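Local structure of endo-1,3-beta-glucanase, family GH16 (Zobellia galactanivorans, 4CRQ) at residues S66-Y79 / E191-A203. The protein probably hydrolyses internal beta-1,3-glucosidic bonds of laminarin, this chain being the catalytic module of a longer laminarinase. The protein carries 1 engineered substitution. Residues are numbered along the deposited sequence; the frame is centred on the assembly and turned at random.
Sequences SARMKTQGRKSFKY and EFQNEFFILLNMA. With ACT (acetate ion), chain F.
Gln-72 lies flat along the ring of Phe-197, its CB 3.4 Å above the centroid and 6° off the ring normal. With CG anti to the backbone N (chi1 -177°) and the chain extended, the amide runs on along the same side to the CZ/CE2 end of the ring, its plane 15° from the ring's. Gln-72 OE1 takes a hydrogen bond of 2.7 Å from Lys-70 NZ, which also donates to OXT of an acetate, probably from the crystallisation liquor. Arg-68 NH2 grips the other oxygen, ACT O, at 3.0 Å; Arg-68 also forms a salt bridge with Glu-22 through NE. A serine in place of Phe-197 would probably leave the Gln-72 side chain without the ring it lies against and its amide less firmly held for Lys-70 NZ.

Thr-71 works in both directions: OG1, placed between backbone N and carbonyl carbon, accepts a straight bond from Ile-198 N at 3.0 Å and donates to Lys-75 O at 2.7 Å. Past this turn, Ser-76 OG meets Glu-195 OE1 at 2.6 Å, nearly in line with the C-O bond, while Phe-77 CE2 rests on Ile-198 CD1 at 3.7 Å. Met-69 and Leu-200 form an antiparallel hydrogen-bonded pair, and a single Phe-77/Phe-196 bridge resumes the pairing after the loop. This antiparallel pairing of strands 62-70 and 196-204 is part of the curved beta-sandwich jelly roll of GH16 enzymes.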
ATOM      1  N   SER A  66       9.292  -8.472  -8.281  1.00 18.77           N
ATOM      2  CA  SER A  66       8.965  -8.093  -6.912  1.00 18.09           C
ATOM      3  C   SER A  66       7.665  -8.825  -6.572  1.00 16.87           C
ATOM      4  O   SER A  66       7.282  -9.753  -7.317  1.00 18.58           O
ATOM      5  CB  SER A  66       8.818  -6.572  -6.800  1.00 18.50           C
ATOM      6  OG  SER A  66       8.719  -6.181  -5.428  1.00 18.72           O
ATOM      7  N   ALA A  67       6.993  -8.434  -5.486  1.00 18.73           N
ATOM      8  CA  ALA A  67       5.724  -9.046  -5.111  1.00 17.71           C
ATOM      9  C   ALA A  67       4.666  -8.010  -4.806  1.00 18.21           C
ATOM     10  O   ALA A  67       4.977  -6.897  -4.397  1.00 19.57           O
ATOM     11  CB  ALA A  67       5.897  -9.965  -3.911  1.00 17.58           C
ATOM     12  N   ARG A  68       3.418  -8.404  -5.035  1.00 17.98           N
ATOM     13  CA  ARG A  68       2.232  -7.614  -4.751  1.00 18.79           C
ATOM     14  C   ARG A  68       1.187  -8.588  -4.217  1.00 20.23           C
ATOM     15  O   ARG A  68       0.883  -9.602  -4.859  1.00 20.85           O
ATOM     16  CB  ARG A  68       1.733  -6.878  -6.009  1.00 20.14           C
ATOM     17  CG  ARG A  68       0.396  -6.151  -5.820  1.00 19.75           C
ATOM     18  CD  ARG A  68       0.150  -5.192  -6.986  1.00 22.16           C
ATOM     19  NE  ARG A  68      -1.254  -4.768  -7.089  1.00 22.63           N
ATOM     20  CZ  ARG A  68      -1.673  -3.630  -7.666  1.00 22.01           C
ATOM     21  NH1 ARG A  68      -0.787  -2.753  -8.165  1.00 22.67           N
ATOM     22  NH2 ARG A  68      -2.971  -3.363  -7.721  1.00 23.07           N
ATOM     23  N   MET A  69       0.644  -8.274  -3.039  1.00 19.13           N
ATOM     24  CA  MET A  69      -0.291  -9.139  -2.329  1.00 20.02           C
ATOM     25  C   MET A  69      -1.523  -8.372  -1.911  1.00 20.26           C
ATOM     26  O   MET A  69      -1.417  -7.198  -1.611  1.00 19.51           O
ATOM     27  CB  MET A  69       0.386  -9.596  -1.043  1.00 25.60           C
ATOM     28  CG  MET A  69       1.651 -10.384  -1.189  1.00 28.43           C
ATOM     29  SD  MET A  69       2.581 -10.340   0.358  1.00 26.89           S
ATOM     30  CE  MET A  69       1.527 -11.212   1.545  1.00 24.36           C
ATOM     31  N   LYS A  70      -2.687  -9.019  -1.870  1.00 19.00           N
ATOM     32  CA  LYS A  70      -3.936  -8.347  -1.500  1.00 18.47           C
ATOM     33  C   LYS A  70      -4.814  -9.297  -0.716  1.00 19.69           C
ATOM     34  O   LYS A  70      -4.661 -10.514  -0.860  1.00 21.85           O
ATOM     35  CB  LYS A  70      -4.641  -7.815  -2.786  1.00 20.25           C
ATOM     36  CG  LYS A  70      -5.042  -8.933  -3.748  1.00 22.41           C
ATOM     37  CD  LYS A  70      -5.653  -8.443  -5.057  1.00 22.62           C
ATOM     38  CE  LYS A  70      -5.981  -9.621  -5.963  1.00 24.01           C
ATOM     39  NZ  LYS A  70      -6.668  -9.181  -7.213  1.00 27.70           N
ATOM     40  N   THR A  71      -5.727  -8.740   0.091  1.00 19.37           N
ATOM     41  CA  THR A  71      -6.670  -9.568   0.836  1.00 18.63           C
ATOM     42  C   THR A  71      -8.021  -9.648   0.104  1.00 20.37           C
ATOM     43  O   THR A  71      -8.996 -10.157   0.671  1.00 22.05           O
ATOM     44  CB  THR A  71      -6.882  -9.055   2.283  1.00 19.28           C
ATOM     45  OG1 THR A  71      -7.534  -7.782   2.269  1.00 20.13           O
ATOM     46  CG2 THR A  71      -5.562  -8.942   3.021  1.00 19.45           C
ATOM     47  N   GLN A  72      -8.089  -9.138  -1.135  1.00 21.09           N
ATOM     48  CA  GLN A  72      -9.341  -9.161  -1.918  1.00 21.79           C
ATOM     49  C   GLN A  72     -10.032 -10.530  -1.932  1.00 24.51           C
ATOM     50  O   GLN A  72      -9.376 -11.535  -2.251  1.00 25.43           O
ATOM     51  CB  GLN A  72      -9.090  -8.641  -3.336  1.00 23.63           C
ATOM     52  CG  GLN A  72     -10.342  -8.566  -4.205  1.00 24.83           C
ATOM     53  CD  GLN A  72     -10.029  -8.009  -5.574  1.00 28.13           C
ATOM     54  OE1 GLN A  72      -8.896  -8.131  -6.056  1.00 31.83           O
ATOM     55  NE2 GLN A  72     -11.022  -7.388  -6.211  1.00 29.98           N
ATOM     56  N   GLY A  73     -11.325 -10.559  -1.570  1.00 26.57           N
ATOM     57  CA  GLY A  73     -12.123 -11.797  -1.533  1.00 28.98           C
ATOM     58  C   GLY A  73     -11.942 -12.657  -0.283  1.00 24.73           C
ATOM     59  O   GLY A  73     -12.628 -13.692  -0.125  1.00 28.31           O
ATOM     60  N   ARG A  74     -11.020 -12.250   0.596  1.00 25.20           N
ATOM     61  CA  ARG A  74     -10.720 -12.989   1.834  1.00 27.04           C
ATOM     62  C   ARG A  74     -10.941 -12.148   3.071  1.00 23.89           C
ATOM     63  O   ARG A  74     -11.509 -12.662   4.062  1.00 26.89           O
ATOM     64  CB  ARG A  74      -9.302 -13.591   1.803  1.00 26.80           C
ATOM     65  CG  ARG A  74      -9.131 -14.472   0.579  1.00 30.81           C
ATOM     66  CD  ARG A  74      -7.916 -15.333   0.584  1.00 34.73           C
ATOM     67  NE  ARG A  74      -7.855 -16.161  -0.627  1.00 34.24           N
ATOM     68  CZ  ARG A  74      -6.881 -17.034  -0.863  1.00 36.70           C
ATOM     69  NH1 ARG A  74      -5.890 -17.191   0.032  1.00 36.78           N
ATOM     70  NH2 ARG A  74      -6.887 -17.752  -1.978  1.00 39.83           N
ATOM     71  N   LYS A  75     -10.526 -10.873   3.033  1.00 22.58           N
ATOM     72  CA  LYS A  75     -10.674 -10.045   4.213  1.00 23.67           C
ATOM     73  C   LYS A  75     -10.902  -8.621   3.784  1.00 24.34           C
ATOM     74  O   LYS A  75     -10.114  -8.094   3.008  1.00 23.40           O
ATOM     75  CB  LYS A  75      -9.422 -10.218   5.091  1.00 27.08           C
ATOM     76  CG  LYS A  75      -9.546  -9.851   6.540  1.00 31.96           C
ATOM     77  CD  LYS A  75     -10.595 -10.574   7.369  1.00 36.69           C
ATOM     78  CE  LYS A  75     -10.466 -12.080   7.526  1.00 43.37           C
ATOM     79  NZ  LYS A  75     -11.401 -12.474   8.636  1.00 31.09           N
ATOM     80  N   SER A  76     -11.981  -8.003   4.261  1.00 20.88           N
ATOM     81  CA  SER A  76     -12.237  -6.598   3.906  1.00 21.48           C
ATOM     82  C   SER A  76     -12.927  -5.941   5.098  1.00 21.87           C
ATOM     83  O   SER A  76     -13.546  -6.632   5.958  1.00 22.81           O
ATOM     84  CB  SER A  76     -13.035  -6.442   2.595  1.00 25.58           C
ATOM     85  OG  SER A  76     -14.268  -7.122   2.698  1.00 26.83           O
ATOM     86  N   PHE A  77     -12.795  -4.616   5.142  1.00 22.22           N
ATOM     87  CA  PHE A  77     -13.176  -3.812   6.306  1.00 23.26           C
ATOM     88  C   PHE A  77     -13.895  -2.579   5.909  1.00 23.66           C
ATOM     89  O   PHE A  77     -13.506  -1.937   4.928  1.00 24.41           O
ATOM     90  CB  PHE A  77     -11.891  -3.413   7.116  1.00 22.51           C
ATOM     91  CG  PHE A  77     -11.017  -4.594   7.424  1.00 19.67           C
ATOM     92  CD1 PHE A  77     -11.315  -5.461   8.523  1.00 21.60           C
ATOM     93  CD2 PHE A  77      -9.925  -4.911   6.577  1.00 23.17           C
ATOM     94  CE1 PHE A  77     -10.509  -6.569   8.780  1.00 23.42           C
ATOM     95  CE2 PHE A  77      -9.129  -6.033   6.835  1.00 24.48           C
ATOM     96  CZ  PHE A  77      -9.426  -6.862   7.928  1.00 24.55           C
ATOM     97  N   LYS A  78     -14.927  -2.241   6.683  1.00 23.07           N
ATOM     98  CA  LYS A  78     -15.599  -0.943   6.562  1.00 24.21           C
ATOM     99  C   LYS A  78     -15.301  -0.208   7.863  1.00 21.16           C
ATOM    100  O   LYS A  78     -15.852  -0.538   8.900  1.00 25.96           O
ATOM    101  CB  LYS A  78     -17.094  -1.083   6.296  1.00 25.74           C
ATOM    102  CG  LYS A  78     -17.828   0.245   6.183  1.00 25.36           C
ATOM    103  CD  LYS A  78     -19.298  -0.025   5.900  1.00 34.08           C
ATOM    104  CE  LYS A  78     -20.140   1.193   6.172  1.00 42.95           C
ATOM    105  NZ  LYS A  78     -21.487   1.051   5.564  1.00 48.39           N
ATOM    106  N   TYR A  79     -14.408   0.790   7.789  1.00 22.74           N
ATOM    107  CA  TYR A  79     -13.895   1.588   8.933  1.00 22.96           C
ATOM    108  C   TYR A  79     -12.870   0.786   9.737  1.00 21.87           C
ATOM    109  O   TYR A  79     -12.841  -0.439   9.666  1.00 24.77           O
ATOM    110  CB  TYR A  79     -14.991   2.149   9.871  1.00 23.64           C
ATOM    111  CG  TYR A  79     -16.168   2.749   9.143  1.00 25.51           C
ATOM    112  CD1 TYR A  79     -15.977   3.670   8.080  1.00 28.10           C
ATOM    113  CD2 TYR A  79     -17.476   2.417   9.522  1.00 30.37           C
ATOM    114  CE1 TYR A  79     -17.060   4.215   7.407  1.00 31.98           C
ATOM    115  CE2 TYR A  79     -18.564   2.962   8.862  1.00 35.63           C
ATOM    116  CZ  TYR A  79     -18.348   3.856   7.815  1.00 34.82           C
ATOM    117  OH  TYR A  79     -19.444   4.351   7.207  1.00 41.66           O
ATOM    118  N   GLU A 191     -17.919   6.824  -1.723  1.00 35.87           N
ATOM    119  CA  GLU A 191     -17.250   5.528  -1.917  1.00 33.21           C
ATOM    120  C   GLU A 191     -16.443   5.063  -0.698  1.00 32.26           C
ATOM    121  O   GLU A 191     -16.183   3.864  -0.546  1.00 30.78           O
ATOM    122  CB  GLU A 191     -16.390   5.548  -3.191  1.00 40.77           C
ATOM    123  CG  GLU A 191     -17.239   5.785  -4.441  1.00 49.98           C
ATOM    124  CD  GLU A 191     -18.159   4.627  -4.811  1.00 57.90           C
ATOM    125  OE1 GLU A 191     -17.809   3.438  -4.572  1.00 55.13           O
ATOM    126  OE2 GLU A 191     -19.248   4.904  -5.356  1.00 65.03           O
ATOM    127  N   PHE A 192     -16.062   5.998   0.180  1.00 28.14           N
ATOM    128  CA  PHE A 192     -15.328   5.619   1.414  1.00 28.29           C
ATOM    129  C   PHE A 192     -16.236   5.120   2.555  1.00 30.38           C
ATOM    130  O   PHE A 192     -15.768   4.917   3.678  1.00 32.22           O
ATOM    131  CB  PHE A 192     -14.358   6.748   1.830  1.00 28.24           C
ATOM    132  CG  PHE A 192     -13.314   7.012   0.785  1.00 30.08           C
ATOM    133  CD1 PHE A 192     -12.173   6.184   0.685  1.00 30.11           C
ATOM    134  CD2 PHE A 192     -13.470   8.080  -0.122  1.00 31.30           C
ATOM    135  CE1 PHE A 192     -11.206   6.427  -0.302  1.00 31.10           C
ATOM    136  CE2 PHE A 192     -12.509   8.332  -1.107  1.00 29.09           C
ATOM    137  CZ  PHE A 192     -11.372   7.501  -1.194  1.00 32.85           C
ATOM    138  N   GLN A 193     -17.519   4.909   2.249  1.00 29.52           N
ATOM    139  CA  GLN A 193     -18.473   4.319   3.184  1.00 31.33           C
ATOM    140  C   GLN A 193     -18.729   2.837   2.879  1.00 32.01           C
ATOM    141  O   GLN A 193     -19.730   2.271   3.300  1.00 38.51           O
ATOM    142  CB  GLN A 193     -19.806   5.081   3.163  1.00 34.96           C
ATOM    143  CG  GLN A 193     -19.679   6.567   3.374  1.00 40.33           C
ATOM    144  CD  GLN A 193     -19.293   6.934   4.780  1.00 43.87           C
ATOM    145  OE1 GLN A 193     -19.602   6.225   5.726  1.00 49.85           O
ATOM    146  NE2 GLN A 193     -18.625   8.055   4.924  1.00 51.07           N
ATOM    147  N   ASN A 194     -17.817   2.215   2.154  1.00 30.64           N
ATOM    148  CA  ASN A 194     -17.932   0.819   1.736  1.00 30.18           C
ATOM    149  C   ASN A 194     -16.770  -0.020   2.277  1.00 27.84           C
ATOM    150  O   ASN A 194     -15.846   0.532   2.905  1.00 28.45           O
ATOM    151  CB  ASN A 194     -17.992   0.752   0.203  1.00 30.72           C
ATOM    152  CG  ASN A 194     -19.224   1.445  -0.402  1.00 36.92           C
ATOM    153  OD1 ASN A 194     -19.132   2.098  -1.457  1.00 42.94           O
ATOM    154  ND2 ASN A 194     -20.378   1.295   0.242  1.00 36.41           N
ATOM    155  N   GLU A 195     -16.807  -1.337   2.039  1.00 25.87           N
ATOM    156  CA  GLU A 195     -15.726  -2.228   2.474  1.00 23.92           C
ATOM    157  C   GLU A 195     -14.530  -2.140   1.526  1.00 25.54           C
ATOM    158  O   GLU A 195     -14.693  -2.067   0.303  1.00 25.59           O
ATOM    159  CB  GLU A 195     -16.173  -3.689   2.599  1.00 25.63           C
ATOM    160  CG  GLU A 195     -17.161  -3.900   3.725  1.00 29.86           C
ATOM    161  CD  GLU A 195     -17.280  -5.335   4.188  1.00 43.55           C
ATOM    162  OE1 GLU A 195     -16.444  -6.189   3.858  1.00 40.79           O
ATOM    163  OE2 GLU A 195     -18.231  -5.624   4.918  1.00 51.85           O
ATOM    164  N   PHE A 196     -13.334  -2.152   2.110  1.00 22.39           N
ATOM    165  CA  PHE A 196     -12.063  -2.089   1.376  1.00 21.04           C
ATOM    166  C   PHE A 196     -11.166  -3.265   1.758  1.00 20.96           C
ATOM    167  O   PHE A 196     -11.176  -3.684   2.919  1.00 21.56           O
ATOM    168  CB  PHE A 196     -11.280  -0.780   1.699  1.00 21.09           C
ATOM    169  CG  PHE A 196     -11.786   0.489   1.004  1.00 23.00           C
ATOM    170  CD1 PHE A 196     -13.121   0.927   1.092  1.00 24.63           C
ATOM    171  CD2 PHE A 196     -10.874   1.275   0.281  1.00 24.11           C
ATOM    172  CE1 PHE A 196     -13.521   2.095   0.438  1.00 22.95           C
ATOM    173  CE2 PHE A 196     -11.262   2.440  -0.365  1.00 25.50           C
ATOM    174  CZ  PHE A 196     -12.591   2.859  -0.290  1.00 24.37           C
ATOM    175  N   PHE A 197     -10.384  -3.795   0.816  1.00 21.34           N
ATOM    176  CA  PHE A 197      -9.390  -4.844   1.108  1.00 21.44           C
ATOM    177  C   PHE A 197      -7.987  -4.188   1.174  1.00 20.39           C
ATOM    178  O   PHE A 197      -7.808  -3.034   0.730  1.00 21.31           O
ATOM    179  CB  PHE A 197      -9.451  -6.011   0.106  1.00 21.25           C
ATOM    180  CG  PHE A 197      -9.219  -5.617  -1.342  1.00 20.65           C
ATOM    181  CD1 PHE A 197      -7.907  -5.578  -1.889  1.00 20.79           C
ATOM    182  CD2 PHE A 197     -10.313  -5.300  -2.189  1.00 22.82           C
ATOM    183  CE1 PHE A 197      -7.694  -5.234  -3.232  1.00 23.30           C
ATOM    184  CE2 PHE A 197     -10.099  -4.941  -3.538  1.00 22.91           C
ATOM    185  CZ  PHE A 197      -8.787  -4.913  -4.054  1.00 21.28           C
ATOM    186  N   ILE A 198      -7.000  -4.905   1.713  1.00 19.03           N
ATOM    187  CA  ILE A 198      -5.638  -4.383   1.927  1.00 20.15           C
ATOM    188  C   ILE A 198      -4.645  -4.910   0.871  1.00 19.59           C
ATOM    189  O   ILE A 198      -4.796  -6.085   0.422  1.00 21.01           O
ATOM    190  CB  ILE A 198      -5.174  -4.787   3.344  1.00 18.92           C
ATOM    191  CG1 ILE A 198      -6.052  -4.093   4.403  1.00 20.35           C
ATOM    192  CG2 ILE A 198      -3.688  -4.419   3.603  1.00 20.19           C
ATOM    193  CD1 ILE A 198      -5.910  -4.624   5.834  1.00 19.89           C
ATOM    194  N   LEU A 199      -3.651  -4.082   0.516  1.00 18.35           N
ATOM    195  CA  LEU A 199      -2.567  -4.472  -0.395  1.00 17.83           C
ATOM    196  C   LEU A 199      -1.224  -4.070   0.180  1.00 17.68           C
ATOM    197  O   LEU A 199      -1.102  -3.050   0.891  1.00 18.76           O
ATOM    198  CB  LEU A 199      -2.711  -3.782  -1.775  1.00 18.95           C
ATOM    199  CG  LEU A 199      -4.045  -3.987  -2.523  1.00 20.27           C
ATOM    200  CD1 LEU A 199      -4.998  -2.830  -2.269  1.00 19.84           C
ATOM    201  CD2 LEU A 199      -3.819  -4.107  -4.022  1.00 21.60           C
ATOM    202  N   LEU A 200      -0.220  -4.896  -0.139  1.00 18.10           N
ATOM    203  CA  LEU A 200       1.193  -4.601   0.120  1.00 17.46           C
ATOM    204  C   LEU A 200       1.954  -4.887  -1.149  1.00 17.88           C
ATOM    205  O   LEU A 200       1.723  -5.922  -1.803  1.00 20.67           O
ATOM    206  CB  LEU A 200       1.736  -5.509   1.240  1.00 16.54           C
ATOM    207  CG  LEU A 200       1.301  -5.164   2.661  1.00 17.65           C
ATOM    208  CD1 LEU A 200       1.638  -6.349   3.547  1.00 19.02           C
ATOM    209  CD2 LEU A 200       1.952  -3.878   3.184  1.00 20.08           C
ATOM    210  N   ASN A 201       2.890  -4.006  -1.498  1.00 17.91           N
ATOM    211  CA  ASN A 201       3.740  -4.265  -2.681  1.00 18.31           C
ATOM    212  C   ASN A 201       4.993  -3.452  -2.651  1.00 17.76           C
ATOM    213  O   ASN A 201       5.113  -2.485  -1.857  1.00 18.91           O
ATOM    214  CB  ASN A 201       2.988  -3.924  -4.003  1.00 19.84           C
ATOM    215  CG  ASN A 201       2.789  -2.404  -4.187  1.00 20.23           C
ATOM    216  OD1 ASN A 201       1.934  -1.820  -3.525  1.00 24.83           O
ATOM    217  ND2 ASN A 201       3.586  -1.763  -5.057  1.00 20.59           N
ATOM    218  N   MET A 202       5.937  -3.815  -3.525  1.00 20.77           N
ATOM    219  CA  MET A 202       7.035  -2.890  -3.791  1.00 19.08           C
ATOM    220  C   MET A 202       7.249  -2.837  -5.306  1.00 18.23           C
ATOM    221  O   MET A 202       7.676  -3.840  -5.904  1.00 20.44           O
ATOM    222  CB  MET A 202       8.333  -3.237  -3.054  1.00 19.81           C
ATOM    223  CG  MET A 202       9.407  -2.137  -3.263  1.00 21.17           C
ATOM    224  SD  MET A 202      10.697  -2.178  -1.982  1.00 22.87           S
ATOM    225  CE  MET A 202      11.247  -3.896  -2.000  1.00 22.73           C
ATOM    226  N   ALA A 203       6.936  -1.693  -5.928  1.00 20.98           N
ATOM    227  CA  ALA A 203       7.147  -1.510  -7.357  1.00 19.49           C
ATOM    228  C   ALA A 203       8.596  -1.058  -7.601  1.00 18.84           C
ATOM    229  O   ALA A 203       9.284  -0.599  -6.662  1.00 19.92           O
ATOM    230  CB  ALA A 203       6.148  -0.510  -7.936  1.00 20.73           C
TER
HETATM  231  C   ACT F1257      -6.286  -5.479  -8.064  1.00 51.65           C
HETATM  232  O   ACT F1257      -5.068  -5.536  -7.794  1.00 37.98           O
HETATM  233  OXT ACT F1257      -7.020  -6.452  -8.397  1.00 44.60           O
HETATM  234  CH3 ACT F1257      -6.893  -4.135  -7.982  1.00 45.83           C